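Local coordinates for prephenate dehydratase:Amino acid-binding ACT (Brucella abortus, PDB 6VH5), which probably catalyses the decarboxylating dehydration of prephenate to phenylpyruvate in phenylalanine biosynthesis, and binds phenylalanine at its ACT domain, at residues M95-E100 / V216-F221; L109-G114 / E118-V123; E49-P54 / F60-T65; Y231-G236 / F283-V288. All coordinates share one frame; numbering follows the deposited sequence.

Contact 1 (M95-E100 / V216-F221)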
loop_
_atom_site.group_PDB
_atom_site.type_symbol
_atom_site.label_atom_id
_atom_site.label_comp_id
_atom_site.label_asym_id
_atom_site.label_seq_id
_atom_site.Cartn_x
_atom_site.Cartn_y
_atom_site.Cartn_z
ATOM N N MET A 95 -16.545 -11.535 -1.599
ATOM C CA MET A 95 -15.689 -12.450 -0.873
ATOM C C MET A 95 -15.647 -12.062 0.591
ATOM O O MET A 95 -16.054 -10.963 0.986
ATOM C CB MET A 95 -14.288 -12.519 -1.466
ATOM C CG MET A 95 -14.292 -13.302 -2.756
ATOM S SD MET A 95 -12.660 -13.571 -3.406
ATOM C CE MET A 95 -12.774 -12.689 -4.961
ATOM N N HIS A 96 -15.187 -13.014 1.390
ATOM C CA HIS A 96 -15.242 -12.900 2.832
ATOM C C HIS A 96 -13.894 -13.263 3.430
ATOM O O HIS A 96 -13.117 -14.033 2.858
ATOM C CB HIS A 96 -16.327 -13.825 3.380
ATOM C CG HIS A 96 -17.680 -13.574 2.785
ATOM N ND1 HIS A 96 -18.681 -12.900 3.455
ATOM C CD2 HIS A 96 -18.197 -13.914 1.580
ATOM C CE1 HIS A 96 -19.753 -12.832 2.683
ATOM N NE2 HIS A 96 -19.489 -13.445 1.544
ATOM N N ILE A 97 -13.626 -12.696 4.594
ATOM C CA ILE A 97 -12.448 -13.039 5.368
ATOM C C ILE A 97 -12.826 -14.184 6.298
ATOM O O ILE A 97 -13.763 -14.066 7.089
ATOM C CB ILE A 97 -11.951 -11.822 6.152
ATOM C CG1 ILE A 97 -11.797 -10.645 5.188
ATOM C CG2 ILE A 97 -10.640 -12.152 6.848
ATOM C CD1 ILE A 97 -11.528 -9.329 5.862
ATOM N N VAL A 98 -12.109 -15.298 6.197
ATOM C CA VAL A 98 -12.364 -16.470 7.017
ATOM C C VAL A 98 -11.157 -16.838 7.868
ATOM O O VAL A 98 -11.114 -17.925 8.444
ATOM C CB VAL A 98 -12.812 -17.665 6.154
ATOM C CG1 VAL A 98 -14.182 -17.382 5.528
ATOM C CG2 VAL A 98 -11.796 -17.927 5.082
ATOM N N GLY A 99 -10.181 -15.939 7.965
ATOM C CA GLY A 99 -8.990 -16.168 8.745
ATOM C C GLY A 99 -7.954 -15.078 8.558
ATOM O O GLY A 99 -8.033 -14.274 7.620
ATOM N N GLU A 100 -6.980 -15.040 9.461
ATOM C CA GLU A 100 -5.855 -14.125 9.367
ATOM C C GLU A 100 -4.592 -14.892 9.726
ATOM O O GLU A 100 -4.644 -15.990 10.284
ATOM C CB GLU A 100 -6.040 -12.882 10.280
ATOM C CG GLU A 100 -5.995 -13.148 11.784
ATOM C CD GLU A 100 -6.011 -11.862 12.644
ATOM O OE1 GLU A 100 -6.059 -10.736 12.086
ATOM O OE2 GLU A 100 -5.963 -11.982 13.893
ATOM N N VAL A 216 -12.546 -11.845 15.380
ATOM C CA VAL A 216 -12.410 -10.555 14.712
ATOM C C VAL A 216 -13.583 -10.375 13.764
ATOM O O VAL A 216 -13.963 -11.307 13.048
ATOM C CB VAL A 216 -11.080 -10.433 13.946
ATOM C CG1 VAL A 216 -10.993 -9.076 13.255
ATOM C CG2 VAL A 216 -9.907 -10.656 14.893
ATOM N N THR A 217 -14.165 -9.184 13.772
ATOM C CA THR A 217 -15.178 -8.808 12.802
ATOM C C THR A 217 -14.645 -7.628 12.010
ATOM O O THR A 217 -14.197 -6.636 12.592
ATOM C CB THR A 217 -16.523 -8.471 13.467
ATOM O OG1 THR A 217 -17.097 -9.670 14.000
ATOM C CG2 THR A 217 -17.494 -7.882 12.445
ATOM N N THR A 218 -14.650 -7.760 10.691
ATOM C CA THR A 218 -14.180 -6.716 9.798
ATOM C C THR A 218 -15.374 -6.193 9.023
ATOM O O THR A 218 -16.191 -6.983 8.542
ATOM C CB THR A 218 -13.096 -7.240 8.841
ATOM O OG1 THR A 218 -11.913 -7.588 9.577
ATOM C CG2 THR A 218 -12.746 -6.184 7.800
ATOM N N PHE A 219 -15.493 -4.872 8.936
ATOM C CA PHE A 219 -16.619 -4.270 8.246
ATOM C C PHE A 219 -16.209 -2.928 7.660
ATOM O O PHE A 219 -15.203 -2.334 8.053
ATOM C CB PHE A 219 -17.822 -4.094 9.188
ATOM C CG PHE A 219 -17.538 -3.231 10.399
ATOM C CD1 PHE A 219 -17.816 -1.874 10.383
ATOM C CD2 PHE A 219 -17.006 -3.784 11.551
ATOM C CE1 PHE A 219 -17.568 -1.083 11.504
ATOM C CE2 PHE A 219 -16.746 -3.004 12.662
ATOM C CZ PHE A 219 -17.030 -1.647 12.640
ATOM N N VAL A 220 -17.020 -2.456 6.716
ATOM C CA VAL A 220 -16.897 -1.117 6.158
ATOM C C VAL A 220 -18.194 -0.372 6.448
ATOM O O VAL A 220 -19.258 -0.973 6.610
ATOM C CB VAL A 220 -16.595 -1.120 4.643
ATOM C CG1 VAL A 220 -15.202 -1.650 4.387
ATOM C CG2 VAL A 220 -17.639 -1.950 3.871
ATOM N N PHE A 221 -18.095 0.955 6.489
ATOM C CA PHE A 221 -19.257 1.819 6.672
ATOM C C PHE A 221 -18.917 3.196 6.120
ATOM O O PHE A 221 -17.745 3.566 6.007
ATOM C CB PHE A 221 -19.682 1.918 8.148
ATOM C CG PHE A 221 -18.614 2.505 9.065
ATOM C CD1 PHE A 221 -18.540 3.870 9.284
ATOM C CD2 PHE A 221 -17.689 1.683 9.692
ATOM C CE1 PHE A 221 -17.563 4.406 10.110
ATOM C CE2 PHE A 221 -16.706 2.209 10.531
ATOM C CZ PHE A 221 -16.634 3.565 10.732
#
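Ile97 reaches Thr218 with the last methyl of its longer branch. CG1 lies beside the backbone N (chi1 -52°) and the chain then runs on extended, which carries CD1 across to the threonine. There Ile97 CD1 sits 3.9 Å from Thr218 CG2 and 4.1 Å from Thr218 OG1, so it rests over the whole fork of a side chain that it crosses at about a right angle. The hydroxyl has polar partners elsewhere: Thr218 OG1 is hydrogen-bonded with Asp264 and Tyr294. Strand 96-104, at the edge of its sheet within this chain, runs on beside strand 193-200. At Glu100 the chain approaches again: Glu100 OE2 comes to 4.3 Å from Val216 CG2, a loose touch. The carboxylate is held by salt bridges to Arg195 and Arg300, and OE2 also accepts from the backbone N of Ser297. Val216 and Thr218 belong to the sheet face opposite the one where Phe221 meets helix 229-240. The two strands form part of the buried junction between the prephenate dehydratase domain and the βαββαβ ACT domain.

Contact 2 (L109-G114 / E118-V123)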
loop_
_atom_site.group_PDB
_atom_site.type_symbol
_atom_site.label_atom_id
_atom_site.label_comp_id
_atom_site.label_asym_id
_atom_site.label_seq_id
_atom_site.Cartn_x
_atom_site.Cartn_y
_atom_site.Cartn_z
ATOM N N LEU A 109 20.589 -15.695 3.272
ATOM C CA LEU A 109 21.615 -15.598 2.239
ATOM C C LEU A 109 21.902 -17.011 1.752
ATOM O O LEU A 109 22.407 -17.850 2.505
ATOM C CB LEU A 109 22.870 -14.913 2.783
ATOM C CG LEU A 109 24.143 -14.881 1.926
ATOM C CD1 LEU A 109 23.985 -14.026 0.673
ATOM C CD2 LEU A 109 25.305 -14.363 2.774
ATOM N N MET A 110 21.555 -17.289 0.504
ATOM C CA MET A 110 21.635 -18.639 -0.019
ATOM C C MET A 110 22.505 -18.662 -1.264
ATOM O O MET A 110 22.540 -17.703 -2.040
ATOM C CB MET A 110 20.243 -19.203 -0.338
ATOM C CG MET A 110 19.380 -18.274 -1.139
ATOM S SD MET A 110 17.683 -18.874 -1.263
ATOM C CE MET A 110 17.083 -18.611 0.412
ATOM N N VAL A 111 23.193 -19.784 -1.451
ATOM C CA VAL A 111 24.153 -19.962 -2.532
ATOM C C VAL A 111 24.029 -21.381 -3.075
ATOM O O VAL A 111 23.323 -22.226 -2.522
ATOM C CB VAL A 111 25.602 -19.693 -2.070
ATOM C CG1 VAL A 111 25.782 -18.224 -1.690
ATOM C CG2 VAL A 111 25.958 -20.604 -0.898
ATOM N N LEU A 112 24.737 -21.639 -4.168
ATOM C CA LEU A 112 24.740 -22.982 -4.718
ATOM C C LEU A 112 25.409 -23.942 -3.734
ATOM O O LEU A 112 26.238 -23.527 -2.919
ATOM C CB LEU A 112 25.459 -23.014 -6.060
ATOM C CG LEU A 112 24.816 -22.224 -7.200
ATOM C CD1 LEU A 112 25.841 -22.021 -8.318
ATOM C CD2 LEU A 112 23.569 -22.939 -7.721
ATOM N N PRO A 113 25.039 -25.223 -3.767
ATOM C CA PRO A 113 25.564 -26.173 -2.773
ATOM C C PRO A 113 27.088 -26.236 -2.783
ATOM O O PRO A 113 27.721 -26.333 -3.838
ATOM C CB PRO A 113 24.937 -27.506 -3.200
ATOM C CG PRO A 113 23.672 -27.109 -3.931
ATOM C CD PRO A 113 24.021 -25.834 -4.646
ATOM N N GLY A 114 27.674 -26.178 -1.589
ATOM C CA GLY A 114 29.113 -26.247 -1.433
ATOM C C GLY A 114 29.876 -24.976 -1.743
ATOM O O GLY A 114 31.101 -24.961 -1.594
ATOM N N GLU A 118 33.806 -16.968 0.253
ATOM C CA GLU A 118 34.791 -16.221 -0.531
ATOM C C GLU A 118 34.396 -16.087 -2.000
ATOM O O GLU A 118 34.831 -15.145 -2.674
ATOM C CB GLU A 118 36.156 -16.904 -0.495
ATOM C CG GLU A 118 36.588 -17.333 0.844
ATOM C CD GLU A 118 36.206 -18.746 1.182
ATOM O OE1 GLU A 118 36.877 -19.655 0.632
ATOM O OE2 GLU A 118 35.265 -18.940 1.990
ATOM N N GLU A 119 33.604 -17.016 -2.524
ATOM C CA GLU A 119 33.309 -16.979 -3.951
ATOM C C GLU A 119 32.267 -15.931 -4.336
ATOM O O GLU A 119 32.270 -15.486 -5.490
ATOM C CB GLU A 119 32.876 -18.372 -4.421
ATOM C CG GLU A 119 33.839 -19.449 -3.929
ATOM C CD GLU A 119 33.559 -20.826 -4.480
ATOM O OE1 GLU A 119 33.526 -20.993 -5.723
ATOM O OE2 GLU A 119 33.363 -21.742 -3.648
ATOM N N ILE A 120 31.398 -15.509 -3.409
ATOM C CA ILE A 120 30.289 -14.629 -3.777
ATOM C C ILE A 120 30.812 -13.247 -4.141
ATOM O O ILE A 120 31.659 -12.680 -3.442
ATOM C CB ILE A 120 29.244 -14.554 -2.650
ATOM C CG1 ILE A 120 28.528 -15.895 -2.495
ATOM C CG2 ILE A 120 28.249 -13.420 -2.890
ATOM C CD1 ILE A 120 29.088 -16.757 -1.410
ATOM N N LYS A 121 30.309 -12.704 -5.247
ATOM C CA LYS A 121 30.525 -11.324 -5.662
ATOM C C LYS A 121 29.232 -10.522 -5.720
ATOM O O LYS A 121 29.220 -9.340 -5.359
ATOM C CB LYS A 121 31.221 -11.283 -7.031
ATOM N N THR A 122 28.130 -11.138 -6.128
ATOM C CA THR A 122 26.874 -10.428 -6.297
ATOM C C THR A 122 25.784 -11.061 -5.449
ATOM O O THR A 122 25.745 -12.278 -5.240
ATOM C CB THR A 122 26.409 -10.427 -7.758
ATOM O OG1 THR A 122 26.374 -11.774 -8.238
ATOM C CG2 THR A 122 27.334 -9.599 -8.623
ATOM N N VAL A 123 24.889 -10.211 -4.972
ATOM C CA VAL A 123 23.733 -10.634 -4.206
ATOM C C VAL A 123 22.498 -10.169 -4.962
ATOM O O VAL A 123 22.382 -8.986 -5.300
ATOM C CB VAL A 123 23.774 -10.064 -2.777
ATOM C CG1 VAL A 123 22.531 -10.466 -2.021
ATOM C CG2 VAL A 123 25.028 -10.542 -2.056
#
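Val111, the last residue of strand 108-111, meets Ile120 of the connection leading to strand 122-125, in one lobe of the dehydratase domain, whose fold resembles the type 2 periplasmic binding proteins. Strands 108-111 and 122-125 follow each other in the chain but are not neighbours in their mixed sheet, because strand 165-169 runs between them. No hydrogen bond joins the two segments, and side chains do the work. Val111 CG1 lies beside the backbone N, anti to the carbonyl carbon (chi1 -66°), and approaches Ile120 CD1 to 3.6 Å. It is nearly as near to the methylene behind that methyl, with Val111 CG1 and Ile120 CG1 3.7 Å apart. One valine methyl thus lies against both carbons of the isoleucine's longer branch, the two side chains crossing at about a right angle. In Ile120 the bend to CD1 has a chi2 of 97°, well off a staggered value. Trp142 touches Leu109, Ile120 and Val123 and so spans the pair of segments, while Val111 also rests on Ala166 and Ile120 on Leu182. Toward the surface the chemistry turns polar. Gly114, with a positive phi of 78°, gives its N-H to Asp180 OD2 as the chain turns. Across from it stands the carboxylate of Glu119, with OE2 4.4 Å from Gly114 O, a proximity of two oxygens and no bond. Glu119 OE2 is occupied otherwise, accepting from the backbone N of Arg116 and pairing in a salt bridge with Arg163 NH2.

Contact 3 (E49-P54 / F60-T65)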
loop_
_atom_site.group_PDB
_atom_site.type_symbol
_atom_site.label_atom_id
_atom_site.label_comp_id
_atom_site.label_asym_id
_atom_site.label_seq_id
_atom_site.Cartn_x
_atom_site.Cartn_y
_atom_site.Cartn_z
ATOM N N GLU A 49 -2.710 -27.110 -1.565
ATOM C CA GLU A 49 -1.699 -26.943 -2.600
ATOM C C GLU A 49 -1.660 -25.480 -3.026
ATOM O O GLU A 49 -2.633 -24.984 -3.618
ATOM C CB GLU A 49 -1.991 -27.853 -3.799
ATOM C CG GLU A 49 -0.785 -28.134 -4.673
ATOM C CD GLU A 49 -1.125 -28.908 -5.949
ATOM O OE1 GLU A 49 -0.294 -28.890 -6.885
ATOM O OE2 GLU A 49 -2.211 -29.530 -6.025
ATOM N N PRO A 50 -0.602 -24.741 -2.707
ATOM C CA PRO A 50 -0.553 -23.324 -3.092
ATOM C C PRO A 50 -0.598 -23.151 -4.608
ATOM O O PRO A 50 0.012 -23.916 -5.362
ATOM C CB PRO A 50 0.785 -22.845 -2.511
ATOM C CG PRO A 50 1.074 -23.804 -1.388
ATOM C CD PRO A 50 0.532 -25.132 -1.856
ATOM N N LEU A 51 -1.314 -22.119 -5.046
ATOM C CA LEU A 51 -1.505 -21.829 -6.467
ATOM C C LEU A 51 -0.933 -20.456 -6.791
ATOM O O LEU A 51 -1.590 -19.431 -6.537
ATOM C CB LEU A 51 -2.988 -21.908 -6.846
ATOM C CG LEU A 51 -3.358 -21.492 -8.276
ATOM C CD1 LEU A 51 -2.493 -22.222 -9.292
ATOM C CD2 LEU A 51 -4.851 -21.761 -8.562
ATOM N N PRO A 52 0.267 -20.383 -7.368
ATOM C CA PRO A 52 0.882 -19.073 -7.625
ATOM C C PRO A 52 0.119 -18.277 -8.676
ATOM O O PRO A 52 -0.386 -18.825 -9.657
ATOM C CB PRO A 52 2.294 -19.429 -8.121
ATOM C CG PRO A 52 2.495 -20.882 -7.756
ATOM C CD PRO A 52 1.120 -21.492 -7.821
ATOM N N CYS A 53 0.050 -16.964 -8.461
ATOM C CA CYS A 53 -0.604 -16.055 -9.376
ATOM C C CYS A 53 0.269 -14.818 -9.484
ATOM O O CYS A 53 0.856 -14.389 -8.483
ATOM C CB CYS A 53 -2.006 -15.658 -8.895
ATOM S SG CYS A 53 -3.068 -17.054 -8.612
ATOM N N PRO A 54 0.373 -14.223 -10.670
ATOM C CA PRO A 54 1.310 -13.100 -10.829
ATOM C C PRO A 54 0.892 -11.844 -10.083
ATOM O O PRO A 54 1.768 -11.090 -9.645
ATOM C CB PRO A 54 1.364 -12.891 -12.351
ATOM C CG PRO A 54 0.146 -13.560 -12.894
ATOM C CD PRO A 54 -0.190 -14.681 -11.953
ATOM N N PHE A 60 -7.247 -13.081 -6.476
ATOM C CA PHE A 60 -8.679 -12.960 -6.208
ATOM C C PHE A 60 -9.478 -13.747 -7.234
ATOM O O PHE A 60 -10.358 -14.541 -6.879
ATOM C CB PHE A 60 -9.112 -11.488 -6.223
ATOM C CG PHE A 60 -8.889 -10.765 -4.920
ATOM C CD1 PHE A 60 -7.605 -10.586 -4.418
ATOM C CD2 PHE A 60 -9.960 -10.230 -4.215
ATOM C CE1 PHE A 60 -7.390 -9.901 -3.222
ATOM C CE2 PHE A 60 -9.757 -9.545 -3.027
ATOM C CZ PHE A 60 -8.471 -9.377 -2.529
ATOM N N ASN A 61 -9.160 -13.550 -8.515
ATOM C CA ASN A 61 -9.917 -14.169 -9.592
ATOM C C ASN A 61 -9.874 -15.690 -9.510
ATOM O O ASN A 61 -10.837 -16.359 -9.898
ATOM C CB ASN A 61 -9.384 -13.675 -10.934
ATOM C CG ASN A 61 -10.219 -14.155 -12.098
ATOM O OD1 ASN A 61 -11.353 -13.713 -12.276
ATOM N ND2 ASN A 61 -9.660 -15.050 -12.908
ATOM N N ALA A 62 -8.764 -16.245 -9.018
ATOM C CA ALA A 62 -8.654 -17.691 -8.832
ATOM C C ALA A 62 -9.753 -18.226 -7.923
ATOM O O ALA A 62 -10.194 -19.373 -8.087
ATOM C CB ALA A 62 -7.282 -18.032 -8.245
ATOM N N VAL A 63 -10.166 -17.424 -6.938
ATOM C CA VAL A 63 -11.230 -17.797 -6.018
ATOM C C VAL A 63 -12.589 -17.567 -6.659
ATOM O O VAL A 63 -13.523 -18.358 -6.469
ATOM C CB VAL A 63 -11.067 -16.995 -4.713
ATOM C CG1 VAL A 63 -12.279 -17.171 -3.791
ATOM C CG2 VAL A 63 -9.781 -17.402 -4.009
ATOM N N GLU A 64 -12.703 -16.494 -7.450
ATOM C CA GLU A 64 -13.962 -16.170 -8.105
ATOM C C GLU A 64 -14.351 -17.234 -9.123
ATOM O O GLU A 64 -15.527 -17.600 -9.221
ATOM C CB GLU A 64 -13.854 -14.801 -8.778
ATOM C CG GLU A 64 -15.132 -14.375 -9.482
ATOM C CD GLU A 64 -16.251 -14.089 -8.509
ATOM O OE1 GLU A 64 -15.968 -13.485 -7.447
ATOM O OE2 GLU A 64 -17.406 -14.470 -8.800
ATOM N N THR A 65 -13.376 -17.746 -9.876
ATOM C CA THR A 65 -13.618 -18.752 -10.901
ATOM C C THR A 65 -13.634 -20.171 -10.354
ATOM O O THR A 65 -13.952 -21.096 -11.101
ATOM C CB THR A 65 -12.555 -18.666 -12.009
ATOM O OG1 THR A 65 -11.260 -18.958 -11.463
ATOM C CG2 THR A 65 -12.544 -17.287 -12.659
#
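No ring takes part where Ala62 meets Leu51 and Cys53. The bond from CA to CB of Phe60 points away from the strand, and its flat ring packs on Ile73 and Met95; the puckered rings of Pro50 and Pro52 lean on Phe29. What remains between the segments is a small methyl facing a sulfur and a leucine branch. Ala62 CB lies 4.3 Å from Cys53 SG and 4.5 Å from Leu51 CD2, both gentle van der Waals distances. CB of Cys53 points toward the helix, and SG, anti to the carbonyl carbon (chi1 -56°), continues to Ala62, whereas Leu51 extends its branch from a CG placed opposite the backbone N (chi1 174°). The two residues flank Pro52 in an extended strand, so both present their side chains to the helix while the proline ring lies on the other side. Strand 49-53, helix 56-64 and strand 70-77 make a beta-alpha-beta crossover: both strands run parallel to strand 26-30, which lies between them, and the helix passes over it. Accordingly, Ala62 also touches Ser28, and Leu51 reaches Arg26 and Ala67. The strand is tied to its neighbour by backbone bonds of Leu51 with Ile27 and Phe29. In the helix, Phe60 O takes two backbone donors, Val63 N at 2.9 Å and Glu64 N at 3.1 Å. Beyond them, Glu64 carries its carboxylate to a salt bridge with Lys201.

Contact 4 (Y231-G236 / F283-V288). With EDO (1,2-ethanediol), chain F.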
loop_
_atom_site.group_PDB
_atom_site.type_symbol
_atom_site.label_atom_id
_atom_site.label_comp_id
_atom_site.label_asym_id
_atom_site.label_seq_id
_atom_site.Cartn_x
_atom_site.Cartn_y
_atom_site.Cartn_z
ATOM N N TYR A 231 -16.691 10.343 14.984
ATOM C CA TYR A 231 -16.919 10.288 16.431
ATOM C C TYR A 231 -18.250 9.632 16.783
ATOM O O TYR A 231 -18.314 8.776 17.672
ATOM C CB TYR A 231 -16.862 11.703 17.010
ATOM C CG TYR A 231 -16.850 11.780 18.517
ATOM C CD1 TYR A 231 -15.711 11.450 19.242
ATOM C CD2 TYR A 231 -17.959 12.230 19.215
ATOM C CE1 TYR A 231 -15.689 11.545 20.634
ATOM C CE2 TYR A 231 -17.949 12.331 20.606
ATOM C CZ TYR A 231 -16.811 11.986 21.304
ATOM O OH TYR A 231 -16.801 12.079 22.675
ATOM N N LYS A 232 -19.330 10.041 16.108
ATOM C CA LYS A 232 -20.630 9.409 16.325
ATOM C C LYS A 232 -20.585 7.912 16.040
ATOM O O LYS A 232 -21.172 7.114 16.781
ATOM C CB LYS A 232 -21.691 10.082 15.459
ATOM C CG LYS A 232 -21.879 11.572 15.745
ATOM C CD LYS A 232 -22.468 11.838 17.148
ATOM C CE LYS A 232 -22.786 13.320 17.342
ATOM N NZ LYS A 232 -22.947 13.725 18.804
ATOM N N ALA A 233 -19.914 7.514 14.954
ATOM C CA ALA A 233 -19.921 6.108 14.562
ATOM C C ALA A 233 -19.158 5.235 15.553
ATOM O O ALA A 233 -19.543 4.082 15.788
ATOM C CB ALA A 233 -19.356 5.965 13.146
ATOM N N LEU A 234 -18.098 5.773 16.163
ATOM C CA LEU A 234 -17.322 5.045 17.159
ATOM C C LEU A 234 -17.966 5.070 18.548
ATOM O O LEU A 234 -17.544 4.307 19.425
ATOM C CB LEU A 234 -15.912 5.643 17.246
ATOM C CG LEU A 234 -15.062 5.599 15.986
ATOM C CD1 LEU A 234 -13.697 6.186 16.230
ATOM C CD2 LEU A 234 -14.921 4.160 15.595
ATOM N N GLY A 235 -18.963 5.931 18.764
ATOM C CA GLY A 235 -19.525 6.098 20.098
ATOM C C GLY A 235 -19.979 4.798 20.728
ATOM O O GLY A 235 -19.814 4.585 21.938
ATOM N N GLY A 236 -20.566 3.915 19.923
ATOM C CA GLY A 236 -21.115 2.686 20.466
ATOM C C GLY A 236 -20.037 1.719 20.908
ATOM O O GLY A 236 -20.189 1.021 21.916
ATOM N N PHE A 283 -27.240 3.698 13.245
ATOM C CA PHE A 283 -28.003 4.944 13.269
ATOM C C PHE A 283 -27.188 6.084 12.684
ATOM O O PHE A 283 -27.744 7.018 12.097
ATOM C CB PHE A 283 -28.435 5.290 14.702
ATOM C CG PHE A 283 -29.213 6.587 14.816
ATOM C CD1 PHE A 283 -30.554 6.637 14.463
ATOM C CD2 PHE A 283 -28.613 7.744 15.276
ATOM C CE1 PHE A 283 -31.285 7.811 14.571
ATOM C CE2 PHE A 283 -29.334 8.930 15.375
ATOM C CZ PHE A 283 -30.675 8.959 15.021
ATOM N N PHE A 284 -25.873 6.012 12.831
ATOM C CA PHE A 284 -24.971 7.096 12.493
ATOM C C PHE A 284 -24.225 6.874 11.181
ATOM O O PHE A 284 -23.322 7.653 10.861
ATOM C CB PHE A 284 -23.980 7.301 13.642
ATOM C CG PHE A 284 -24.598 7.911 14.891
ATOM C CD1 PHE A 284 -25.101 9.206 14.882
ATOM C CD2 PHE A 284 -24.670 7.180 16.073
ATOM C CE1 PHE A 284 -25.658 9.766 16.033
ATOM C CE2 PHE A 284 -25.219 7.727 17.224
ATOM C CZ PHE A 284 -25.717 9.027 17.205
ATOM N N THR A 285 -24.536 5.811 10.436
ATOM C CA THR A 285 -23.831 5.549 9.188
ATOM C C THR A 285 -24.793 5.077 8.110
ATOM O O THR A 285 -25.974 4.799 8.352
ATOM C CB THR A 285 -22.735 4.486 9.339
ATOM O OG1 THR A 285 -23.334 3.243 9.722
ATOM C CG2 THR A 285 -21.717 4.899 10.387
ATOM N N LYS A 286 -24.252 4.983 6.903
ATOM C CA LYS A 286 -24.910 4.329 5.788
ATOM C C LYS A 286 -24.051 3.154 5.337
ATOM O O LYS A 286 -22.842 3.095 5.598
ATOM C CB LYS A 286 -25.150 5.308 4.636
ATOM N N GLU A 287 -24.707 2.191 4.705
ATOM C CA GLU A 287 -24.041 1.099 3.998
ATOM C C GLU A 287 -23.045 0.354 4.878
ATOM O O GLU A 287 -21.882 0.162 4.521
ATOM C CB GLU A 287 -23.362 1.602 2.727
ATOM C CG GLU A 287 -24.255 2.426 1.841
ATOM C CD GLU A 287 -24.254 1.877 0.442
ATOM O OE1 GLU A 287 -23.307 1.124 0.120
ATOM O OE2 GLU A 287 -25.196 2.172 -0.326
ATOM N N VAL A 288 -23.537 -0.129 6.011
ATOM C CA VAL A 288 -22.730 -0.988 6.860
ATOM C C VAL A 288 -22.707 -2.376 6.243
ATOM O O VAL A 288 -23.758 -2.965 5.969
ATOM C CB VAL A 288 -23.291 -1.045 8.282
ATOM C CG1 VAL A 288 -22.538 -2.100 9.083
ATOM C CG2 VAL A 288 -23.188 0.302 8.944
HETATM C C1 EDO F . -13.803 12.946 14.741
HETATM O O1 EDO F . -15.109 12.806 14.157
HETATM C C2 EDO F . -13.272 14.381 14.667
HETATM O O2 EDO F . -14.228 15.307 14.128
#
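Lys232 lays its aliphatic base over one face of the Phe284 ring. Its CB makes a CH-pi contact, 3.9 Å from the ring centroid and 25° off the normal, shifted toward the rim so that Lys232 CB is 3.6 Å from Phe284 CD1. A bend at chi2 (-67°) keeps the chain along that edge, with Lys232 CD 4.0 Å from Phe284 CE1, before the ammonium end leads away. Lys232 O adds a polar neighbour, 3.6 Å from Phe284 CD2. The opposite face receives Phe283 CD2, 3.6 Å above the plane of Phe284 and over its centre, so the ring is clasped between a lysine and the preceding phenylalanine. Next to it, Ala233 CB meets Thr285 CG2 at 3.8 Å. In the ACT domain's βαββαβ fold this brings helix 229-240 against the turn leading from helix 272-283 into strand 286-295. Thr285 OG1 is hydrogen-bonded with the carbonyl of Leu281, which probably helps hold the rotation that brings CG2 to Ala233, and Phe221 of the sheet lies under both residues. Farther out, Tyr231 stacks on Tyr231 of the second subunit. The backbone N of Tyr231 donates to O1 of an ethanediol, probably from the crystallisation liquor, 3.0 Å away.

Overall arrangement
Contacts 1 and 3 are buried, while contacts 2 and 4 are partly open to the surface. Contact 1 joins the two domains; contacts 2 and 3 lie wholly in the dehydratase domain, with nearest atoms about 17 Å apart, and contact 4 in the ACT domain. Contact 1 touches two of the others: Met95 packs on Phe60 and Val63 of contact 3, and Phe221 reaches contact 4, including Val288, whose strand 286-295 adjoins strand 215-224. Contact 2 stands apart, its centre 56 Å from that of contact 4. Methyl contacts occur in all four, joined by carboxylates in contacts 1 and 2, a sulfur in contact 3 and an aromatic face in contact 4, beside the subunit interface.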